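Side-chain contacts in decapping nuclease RAI1 (Candida albicans, PDB 5BUD), which hydrolyses NAD caps from the 5' ends of RNAs, using divalent metal ions, and stabilises and stimulates the exoribonuclease RAT1: residues E105-T108 / K109-S112; L140-K143 / R144-E147; V150-K153 / Q154-T157. All coordinates share one frame; numbering follows the deposited sequence.

Contact 1 (E105-T108 / K109-S112); sequences EIMT and KILS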
ATOM      1  N   GLU A 105      -0.819  -2.434   2.517  1.00 26.57           N
ATOM      2  CA  GLU A 105      -0.003  -1.523   3.320  1.00 31.25           C
ATOM      3  C   GLU A 105       0.402  -2.178   4.634  1.00 29.18           C
ATOM      4  O   GLU A 105       1.478  -1.918   5.184  1.00 27.53           O
ATOM      5  CB  GLU A 105      -0.729  -0.204   3.603  1.00 39.02           C
ATOM      6  CG  GLU A 105       0.215   0.882   4.073  1.00 47.47           C
ATOM      7  CD  GLU A 105      -0.408   1.906   5.012  1.00 56.46           C
ATOM      8  OE1 GLU A 105       0.371   2.688   5.610  1.00 60.59           O
ATOM      9  OE2 GLU A 105      -1.650   1.935   5.155  1.00 61.88           O
ATOM     10  N   ILE A 106      -0.453  -3.060   5.120  1.00 28.27           N
ATOM     11  CA  ILE A 106      -0.169  -3.785   6.323  1.00 27.24           C
ATOM     12  C   ILE A 106       1.032  -4.732   6.140  1.00 25.21           C
ATOM     13  O   ILE A 106       1.933  -4.709   6.964  1.00 22.90           O
ATOM     14  CB  ILE A 106      -1.421  -4.517   6.829  1.00 27.78           C
ATOM     15  CG1 ILE A 106      -2.410  -3.469   7.371  1.00 28.22           C
ATOM     16  CG2 ILE A 106      -1.029  -5.490   7.912  1.00 27.62           C
ATOM     17  CD1 ILE A 106      -3.799  -3.998   7.617  1.00 32.17           C
ATOM     18  N   MET A 107       1.058  -5.541   5.089  1.00 24.21           N
ATOM     19  CA  MET A 107       2.239  -6.382   4.817  1.00 24.43           C
ATOM     20  C   MET A 107       3.485  -5.609   4.426  1.00 24.69           C
ATOM     21  O   MET A 107       4.614  -6.060   4.706  1.00 25.36           O
ATOM     22  CB  MET A 107       1.927  -7.425   3.750  1.00 27.25           C
ATOM     23  CG  MET A 107       0.911  -8.442   4.222  1.00 29.33           C
ATOM     24  SD  MET A 107       1.466  -9.297   5.718  1.00 36.21           S
ATOM     25  CE  MET A 107      -0.075  -9.295   6.571  1.00 35.51           C
ATOM     26  N   THR A 108       3.310  -4.471   3.759  1.00 22.75           N
ATOM     27  CA  THR A 108       4.440  -3.587   3.467  1.00 24.60           C
ATOM     28  C   THR A 108       5.163  -3.163   4.772  1.00 23.60           C
ATOM     29  O   THR A 108       6.360  -3.173   4.815  1.00 22.71           O
ATOM     30  CB  THR A 108       3.984  -2.332   2.697  1.00 25.02           C
ATOM     31  OG1 THR A 108       3.371  -2.733   1.466  1.00 23.59           O
ATOM     32  CG2 THR A 108       5.161  -1.387   2.387  1.00 26.58           C
ATOM     33  N   LYS A 109       4.418  -2.782   5.816  1.00 22.80           N
ATOM     34  CA  LYS A 109       5.003  -2.451   7.115  1.00 24.67           C
ATOM     35  C   LYS A 109       5.837  -3.589   7.691  1.00 24.07           C
ATOM     36  O   LYS A 109       6.937  -3.373   8.167  1.00 26.50           O
ATOM     37  CB  LYS A 109       3.906  -2.034   8.118  1.00 26.21           C
ATOM     38  CG  LYS A 109       3.324  -0.691   7.779  1.00 30.74           C
ATOM     39  CD  LYS A 109       2.137  -0.364   8.650  1.00 33.10           C
ATOM     40  CE  LYS A 109       1.680   1.062   8.396  1.00 35.26           C
ATOM     41  NZ  LYS A 109       2.508   1.938   9.253  1.00 38.41           N
ATOM     42  N   ILE A 110       5.299  -4.794   7.616  1.00 23.88           N
ATOM     43  CA  ILE A 110       5.961  -5.985   8.114  1.00 24.58           C
ATOM     44  C   ILE A 110       7.201  -6.326   7.316  1.00 24.18           C
ATOM     45  O   ILE A 110       8.273  -6.570   7.903  1.00 21.66           O
ATOM     46  CB  ILE A 110       4.989  -7.170   8.151  1.00 24.61           C
ATOM     47  CG1 ILE A 110       3.873  -6.870   9.155  1.00 25.05           C
ATOM     48  CG2 ILE A 110       5.697  -8.460   8.493  1.00 26.13           C
ATOM     49  CD1 ILE A 110       2.702  -7.805   9.022  1.00 25.14           C
ATOM     50  N   LEU A 111       7.081  -6.305   5.986  1.00 23.40           N
ATOM     51  CA  LEU A 111       8.218  -6.628   5.125  1.00 22.54           C
ATOM     52  C   LEU A 111       9.369  -5.631   5.239  1.00 22.04           C
ATOM     53  O   LEU A 111      10.531  -6.013   5.127  1.00 24.81           O
ATOM     54  CB  LEU A 111       7.771  -6.747   3.660  1.00 23.52           C
ATOM     55  CG  LEU A 111       8.821  -6.932   2.540  1.00 23.60           C
ATOM     56  CD1 LEU A 111       9.697  -8.178   2.684  1.00 25.46           C
ATOM     57  CD2 LEU A 111       8.149  -6.973   1.176  1.00 23.38           C
ATOM     58  N   SER A 112       9.064  -4.359   5.404  1.00 21.46           N
ATOM     59  CA  SER A 112      10.119  -3.357   5.445  1.00 22.69           C
ATOM     60  C   SER A 112      10.669  -3.138   6.855  1.00 23.01           C
ATOM     61  O   SER A 112      11.626  -2.371   7.017  1.00 24.16           O
ATOM     62  CB  SER A 112       9.621  -2.025   4.908  1.00 21.66           C
ATOM     63  OG  SER A 112       8.548  -1.571   5.701  1.00 22.72           O
TER
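T108 O takes two bonds from S112, one from the hydroxyl OG at 2.9 Å and one from the backbone N at 3.0 Å, the two donors arriving from opposite faces of the carbonyl plane. The hydroxyl can do this because OG sits between the backbone N and the carbonyl carbon of its own residue (chi1 61°), which turns it back along the helix. Just before it in the helix, L111 N donates to M107 O at 2.8 Å, and K109 N to E105 O at 3.1 Å; the bond from I110 N to I106 O is weak. T108 keeps its own hydroxyl for the preceding turn, where OG1 bonds to R104 O.

On the more open side of the helix, E105 and K109 run across one another at a slant. Carboxylate oxygen E105 OE1 lies 3.5 Å from K109 CE, but the lysine bends at its last torsion (chi4 -85°), and NZ stays 4.3 Å from OE1, beyond a salt bridge, though the opposite charges probably attract. The aliphatic part of K109 passes over the E105 carbonyl, CG being 3.4 Å from E105 O.

Packing takes over on the buried side. M107 and I110 lie alongside each other, pointing the same way, with SD touching CD1 of the isoleucine at 3.8 Å. Both residues, with L111, rest against helix 322-339; L111 and S112 also meet helix 255-275, and I106 and K109 face strand 121-128. This is a short, largely buried alpha-helix following strand 100-103 in the PD-(D/E)XK nuclease fold, its T108 beside Q271, a probable substrate-binding residue.

Contact 2 (L140-K143 / R144-E147); sequences LDMK and RRKE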
ATOM      1  N   LEU A 140      -5.106   3.994  17.214  1.00 34.87           N
ATOM      2  CA  LEU A 140      -3.687   4.248  17.426  1.00 36.65           C
ATOM      3  C   LEU A 140      -3.033   4.988  16.247  1.00 36.70           C
ATOM      4  O   LEU A 140      -2.258   5.916  16.454  1.00 35.87           O
ATOM      5  CB  LEU A 140      -2.898   2.964  17.739  1.00 37.36           C
ATOM      6  CG  LEU A 140      -2.851   2.499  19.194  1.00 38.24           C
ATOM      7  CD1 LEU A 140      -1.836   1.377  19.338  1.00 38.21           C
ATOM      8  CD2 LEU A 140      -2.542   3.649  20.160  1.00 36.86           C
ATOM      9  N   ASP A 141      -3.337   4.570  15.026  1.00 35.61           N
ATOM     10  CA  ASP A 141      -2.818   5.236  13.828  1.00 38.35           C
ATOM     11  C   ASP A 141      -3.176   6.726  13.774  1.00 36.65           C
ATOM     12  O   ASP A 141      -2.311   7.572  13.528  1.00 34.31           O
ATOM     13  CB  ASP A 141      -3.374   4.565  12.580  1.00 41.70           C
ATOM     14  CG  ASP A 141      -2.694   3.244  12.261  1.00 46.56           C
ATOM     15  OD1 ASP A 141      -1.598   2.981  12.796  1.00 50.74           O
ATOM     16  OD2 ASP A 141      -3.258   2.469  11.447  1.00 52.04           O
ATOM     17  N   MET A 142      -4.449   7.035  14.003  1.00 35.72           N
ATOM     18  CA  MET A 142      -4.907   8.419  13.999  1.00 38.72           C
ATOM     19  C   MET A 142      -4.194   9.221  15.085  1.00 39.81           C
ATOM     20  O   MET A 142      -3.814  10.365  14.862  1.00 39.91           O
ATOM     21  CB  MET A 142      -6.419   8.513  14.210  1.00 41.29           C
ATOM     22  CG  MET A 142      -7.265   8.106  13.014  1.00 45.09           C
ATOM     23  SD  MET A 142      -6.947   9.069  11.520  1.00 53.95           S
ATOM     24  CE  MET A 142      -6.966  10.754  12.127  1.00 49.90           C
ATOM     25  N   LYS A 143      -4.013   8.616  16.250  1.00 38.76           N
ATOM     26  CA  LYS A 143      -3.351   9.293  17.359  1.00 42.19           C
ATOM     27  C   LYS A 143      -1.896   9.596  17.014  1.00 42.78           C
ATOM     28  O   LYS A 143      -1.375  10.683  17.325  1.00 42.52           O
ATOM     29  CB  LYS A 143      -3.448   8.454  18.629  1.00 43.27           C
ATOM     30  CG  LYS A 143      -3.053   9.180  19.896  1.00 46.01           C
ATOM     31  CD  LYS A 143      -2.561   8.204  20.960  1.00 50.59           C
ATOM     32  CE  LYS A 143      -1.242   7.549  20.551  1.00 50.76           C
ATOM     33  NZ  LYS A 143      -0.490   7.048  21.728  1.00 52.62           N
ATOM     34  N   ARG A 144      -1.240   8.651  16.359  1.00 39.68           N
ATOM     35  CA  ARG A 144       0.128   8.880  15.922  1.00 40.44           C
ATOM     36  C   ARG A 144       0.197   9.931  14.824  1.00 41.94           C
ATOM     37  O   ARG A 144       1.105  10.755  14.826  1.00 42.15           O
ATOM     38  CB  ARG A 144       0.766   7.591  15.464  1.00 39.03           C
ATOM     39  CG  ARG A 144       0.949   6.649  16.628  1.00 39.46           C
ATOM     40  CD  ARG A 144       1.153   5.224  16.200  1.00 38.67           C
ATOM     41  NE  ARG A 144       1.503   4.425  17.364  1.00 38.10           N
ATOM     42  CZ  ARG A 144       1.518   3.101  17.405  1.00 37.04           C
ATOM     43  NH1 ARG A 144       1.198   2.369  16.337  1.00 36.59           N
ATOM     44  NH2 ARG A 144       1.863   2.506  18.528  1.00 37.04           N
ATOM     45  N   ARG A 145      -0.759   9.903  13.904  1.00 44.16           N
ATOM     46  CA  ARG A 145      -0.805  10.892  12.840  1.00 46.53           C
ATOM     47  C   ARG A 145      -1.030  12.305  13.419  1.00 47.49           C
ATOM     48  O   ARG A 145      -0.387  13.255  12.992  1.00 43.22           O
ATOM     49  CB  ARG A 145      -1.871  10.533  11.804  1.00 53.40           C
ATOM     50  CG  ARG A 145      -1.590  11.119  10.428  1.00 63.44           C
ATOM     51  CD  ARG A 145      -2.636  10.738   9.384  1.00 68.71           C
ATOM     52  NE  ARG A 145      -2.443   9.382   8.850  1.00 72.81           N
ATOM     53  CZ  ARG A 145      -3.274   8.351   9.015  1.00 73.31           C
ATOM     54  NH1 ARG A 145      -4.406   8.474   9.706  1.00 73.51           N
ATOM     55  NH2 ARG A 145      -2.969   7.176   8.473  1.00 71.34           N
ATOM     56  N   LYS A 146      -1.909  12.441  14.407  1.00 47.43           N
ATOM     57  CA  LYS A 146      -2.155  13.749  15.007  1.00 50.35           C
ATOM     58  C   LYS A 146      -0.890  14.233  15.690  1.00 48.97           C
ATOM     59  O   LYS A 146      -0.481  15.375  15.511  1.00 52.25           O
ATOM     60  CB  LYS A 146      -3.283  13.712  16.030  1.00 50.62           C
ATOM     61  CG  LYS A 146      -4.659  13.355  15.506  1.00 56.64           C
ATOM     62  CD  LYS A 146      -5.148  14.237  14.369  1.00 61.03           C
ATOM     63  CE  LYS A 146      -6.632  13.997  14.114  1.00 66.03           C
ATOM     64  NZ  LYS A 146      -7.074  14.381  12.742  1.00 69.22           N
ATOM     65  N   GLU A 147      -0.256  13.355  16.455  1.00 50.43           N
ATOM     66  CA  GLU A 147       0.934  13.732  17.213  1.00 51.40           C
ATOM     67  C   GLU A 147       2.126  14.031  16.299  1.00 49.52           C
ATOM     68  O   GLU A 147       2.947  14.892  16.609  1.00 44.38           O
ATOM     69  CB  GLU A 147       1.272  12.683  18.278  1.00 55.18           C
ATOM     70  CG  GLU A 147       2.217  11.583  17.836  1.00 59.48           C
ATOM     71  CD  GLU A 147       2.364  10.479  18.869  1.00 62.86           C
ATOM     72  OE1 GLU A 147       3.131   9.535  18.584  1.00 66.16           O
ATOM     73  OE2 GLU A 147       1.728  10.556  19.954  1.00 59.56           O
TER
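L140 and R144 meet through an i to i+4 contact on the surface of helix 138-155, which follows strand 131-136. L140 CD1 lies over one face of the R144 guanidinium, 4.0 Å from NH2. The arginine is extended from CG to NE, and its aliphatic part runs past the L140 carbonyl, with CG 3.3 Å from L140 O. Its far end reaches D122, to which NH2 makes a salt bridge, joining the helix to strand 121-128. D141 has its own partner in S136, just ahead of the helix.

Under these side chains runs regular alpha-helical bonding: four successive backbone N-H groups, from R144 to E147, each donate to the carbonyl four residues back, the shortest being R145 N to D141 O at 2.8 Å. Within the PD-(D/E)XK nuclease fold, the helix carries M142 and R145 on a flank facing the loop at L75, which both side chains touch.

M142 lies between two basic chains. Its SD is at the edge of the R145 guanidinium, close to the plane of the group and 3.2 Å from NH1. Bends at chi2 and chi3 (-59° and -47°) turn the terminal methyl back toward K146, where CE comes within 3.7 Å of NZ. K143 and E147 are another i to i+4 pair, but looser: K143 NZ and E147 OE2 stand 4.5 Å apart, beyond a salt bridge, although their opposite charges probably attract.

Contact 3 (V150-K153 / Q154-T157); sequences VRMK and QTNT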
ATOM      1  N   VAL A 150       1.233  17.658  15.041  1.00 49.75           N
ATOM      2  CA  VAL A 150       1.574  18.706  16.029  1.00 52.26           C
ATOM      3  C   VAL A 150       3.091  18.876  16.253  1.00 49.40           C
ATOM      4  O   VAL A 150       3.572  20.009  16.375  1.00 51.23           O
ATOM      5  CB  VAL A 150       0.794  18.572  17.369  1.00 53.25           C
ATOM      6  CG1 VAL A 150      -0.690  18.779  17.137  1.00 53.44           C
ATOM      7  CG2 VAL A 150       1.031  17.231  18.043  1.00 56.85           C
ATOM      8  N   ARG A 151       3.850  17.784  16.263  1.00 50.80           N
ATOM      9  CA  ARG A 151       5.314  17.882  16.228  1.00 50.81           C
ATOM     10  C   ARG A 151       5.729  18.817  15.092  1.00 54.35           C
ATOM     11  O   ARG A 151       6.352  19.857  15.320  1.00 48.31           O
ATOM     12  CB  ARG A 151       5.965  16.515  15.985  1.00 57.92           C
ATOM     13  CG  ARG A 151       6.601  15.841  17.193  1.00 62.67           C
ATOM     14  CD  ARG A 151       5.572  15.343  18.207  1.00 66.63           C
ATOM     15  NE  ARG A 151       6.015  14.140  18.921  1.00 66.86           N
ATOM     16  CZ  ARG A 151       5.310  13.522  19.868  1.00 70.23           C
ATOM     17  NH1 ARG A 151       4.118  13.981  20.229  1.00 71.73           N
ATOM     18  NH2 ARG A 151       5.799  12.435  20.461  1.00 74.49           N
ATOM     19  N   MET A 152       5.343  18.445  13.870  1.00 53.93           N
ATOM     20  CA  MET A 152       5.858  19.087  12.661  1.00 54.05           C
ATOM     21  C   MET A 152       5.496  20.567  12.595  1.00 52.30           C
ATOM     22  O   MET A 152       6.322  21.377  12.172  1.00 53.57           O
ATOM     23  CB  MET A 152       5.391  18.346  11.392  1.00 55.73           C
ATOM     24  CG  MET A 152       6.094  17.007  11.128  1.00 59.56           C
ATOM     25  SD  MET A 152       7.901  17.063  10.866  1.00 67.88           S
ATOM     26  CE  MET A 152       8.520  16.876  12.541  1.00 66.36           C
ATOM     27  N   LYS A 153       4.269  20.900  12.991  1.00 49.64           N
ATOM     28  CA  LYS A 153       3.850  22.290  13.222  1.00 52.05           C
ATOM     29  C   LYS A 153       4.790  23.028  14.187  1.00 52.93           C
ATOM     30  O   LYS A 153       5.278  24.121  13.888  1.00 56.26           O
ATOM     31  CB  LYS A 153       2.431  22.333  13.809  1.00 51.78           C
ATOM     32  CG  LYS A 153       1.341  22.810  12.869  1.00 53.10           C
ATOM     33  CD  LYS A 153       1.323  24.328  12.739  1.00 54.04           C
ATOM     34  CE  LYS A 153      -0.091  24.906  12.738  1.00 55.00           C
ATOM     35  NZ  LYS A 153      -0.922  24.502  11.569  1.00 55.32           N
ATOM     36  N   GLN A 154       5.041  22.424  15.343  1.00 49.38           N
ATOM     37  CA  GLN A 154       5.802  23.081  16.400  1.00 48.38           C
ATOM     38  C   GLN A 154       7.281  23.239  16.118  1.00 46.23           C
ATOM     39  O   GLN A 154       7.885  24.243  16.484  1.00 48.50           O
ATOM     40  CB  GLN A 154       5.669  22.313  17.711  1.00 49.21           C
ATOM     41  CG  GLN A 154       4.577  22.829  18.609  1.00 50.46           C
ATOM     42  CD  GLN A 154       4.637  22.178  19.967  1.00 51.63           C
ATOM     43  OE1 GLN A 154       5.725  21.970  20.521  1.00 54.06           O
ATOM     44  NE2 GLN A 154       3.480  21.831  20.501  1.00 49.69           N
ATOM     45  N   THR A 155       7.869  22.240  15.485  1.00 40.42           N
ATOM     46  CA  THR A 155       9.307  22.162  15.371  1.00 38.26           C
ATOM     47  C   THR A 155       9.879  22.710  14.055  1.00 38.11           C
ATOM     48  O   THR A 155      11.098  22.738  13.882  1.00 35.39           O
ATOM     49  CB  THR A 155       9.761  20.711  15.538  1.00 40.23           C
ATOM     50  OG1 THR A 155       9.196  19.897  14.498  1.00 42.01           O
ATOM     51  CG2 THR A 155       9.314  20.180  16.899  1.00 40.69           C
ATOM     52  N   ASN A 156       9.003  23.114  13.129  1.00 38.86           N
ATOM     53  CA  ASN A 156       9.420  23.751  11.883  1.00 36.74           C
ATOM     54  C   ASN A 156       8.857  25.147  11.793  1.00 35.21           C
ATOM     55  O   ASN A 156       7.816  25.438  12.369  1.00 33.28           O
ATOM     56  CB  ASN A 156       8.914  22.968  10.679  1.00 36.47           C
ATOM     57  CG  ASN A 156       9.567  21.610  10.559  1.00 35.86           C
ATOM     58  OD1 ASN A 156      10.741  21.495  10.197  1.00 37.26           O
ATOM     59  ND2 ASN A 156       8.820  20.580  10.883  1.00 35.35           N
ATOM     60  N   THR A 157       9.516  25.977  10.991  1.00 33.66           N
ATOM     61  CA  THR A 157       9.080  27.335  10.753  1.00 30.36           C
ATOM     62  C   THR A 157       7.802  27.248   9.952  1.00 32.28           C
ATOM     63  O   THR A 157       7.503  26.201   9.352  1.00 30.58           O
ATOM     64  CB  THR A 157      10.118  28.109   9.916  1.00 31.78           C
ATOM     65  OG1 THR A 157      10.233  27.514   8.627  1.00 29.88           O
ATOM     66  CG2 THR A 157      11.500  28.111  10.567  1.00 32.76           C
TER
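M152 and N156 meet on the surface at the C-terminal end of helix 138-155, part of the PD-(D/E)XK nuclease fold, where backbone bonding gives way to bonds made by side chains. Two backbone bonds continue the helical pattern, Q154 N to V150 O at 3.0 Å and T155 N to R151 O at 2.8 Å. At the following residue the pattern fades: N156 N reaches M152 O only weakly, at 3.3 Å, with an N-H...O angle of 131°. N156 itself has left the helical conformation (psi 157°).

Two side-chain donors act on the last turn. The N156 amide supplies ND2 to M152 O at 2.9 Å, a fairly straight bond (161°) that meets the oxygen on a lone pair in the carbonyl plane; the oxygen is also nearly in the plane of the amide. M152 O is thus held by this strong bond and the weak backbone one. At R151 O the hydroxyl T155 OG1 joins T155 N, from 3.0 Å, and comes from above the carbonyl plane and not along a lone pair. Its place between the backbone N and carbonyl carbon of T155 turns OG1 back toward the preceding turn.

The van der Waals contacts centre on M152, which is bent at chi2 and chi3 and lies alongside N156, both pointing the same way. M152 and N156 also both touch M164 of helix 158-178, so the helix end rests on its successor. That next helix starts immediately after T157, whose OG1 caps R160 N as the N-cap. Thioether and amide meet where M152 SD lies 3.6 Å from ND2 of N156, while the methyl CE reaches across to T155 OG1 at 3.7 Å.

How the contacts relate
Contact 1 comes first along the chain, in helix 104-112 just after strand 100-103. The chain then runs through strands 121-128 and 131-136 before entering helix 138-155, which carries contact 2 near its start and contact 3 at its end. All three are local and in series: none closes a long loop, and none nests in or crosses another. Contacts 1 and 2 both have side chains directed at strand 121-128, though their nearest atoms stay about 6 Å apart. Contact 3, about 27 Å from contact 1 between centres, instead joins the end of helix 138-155 to helix 158-178.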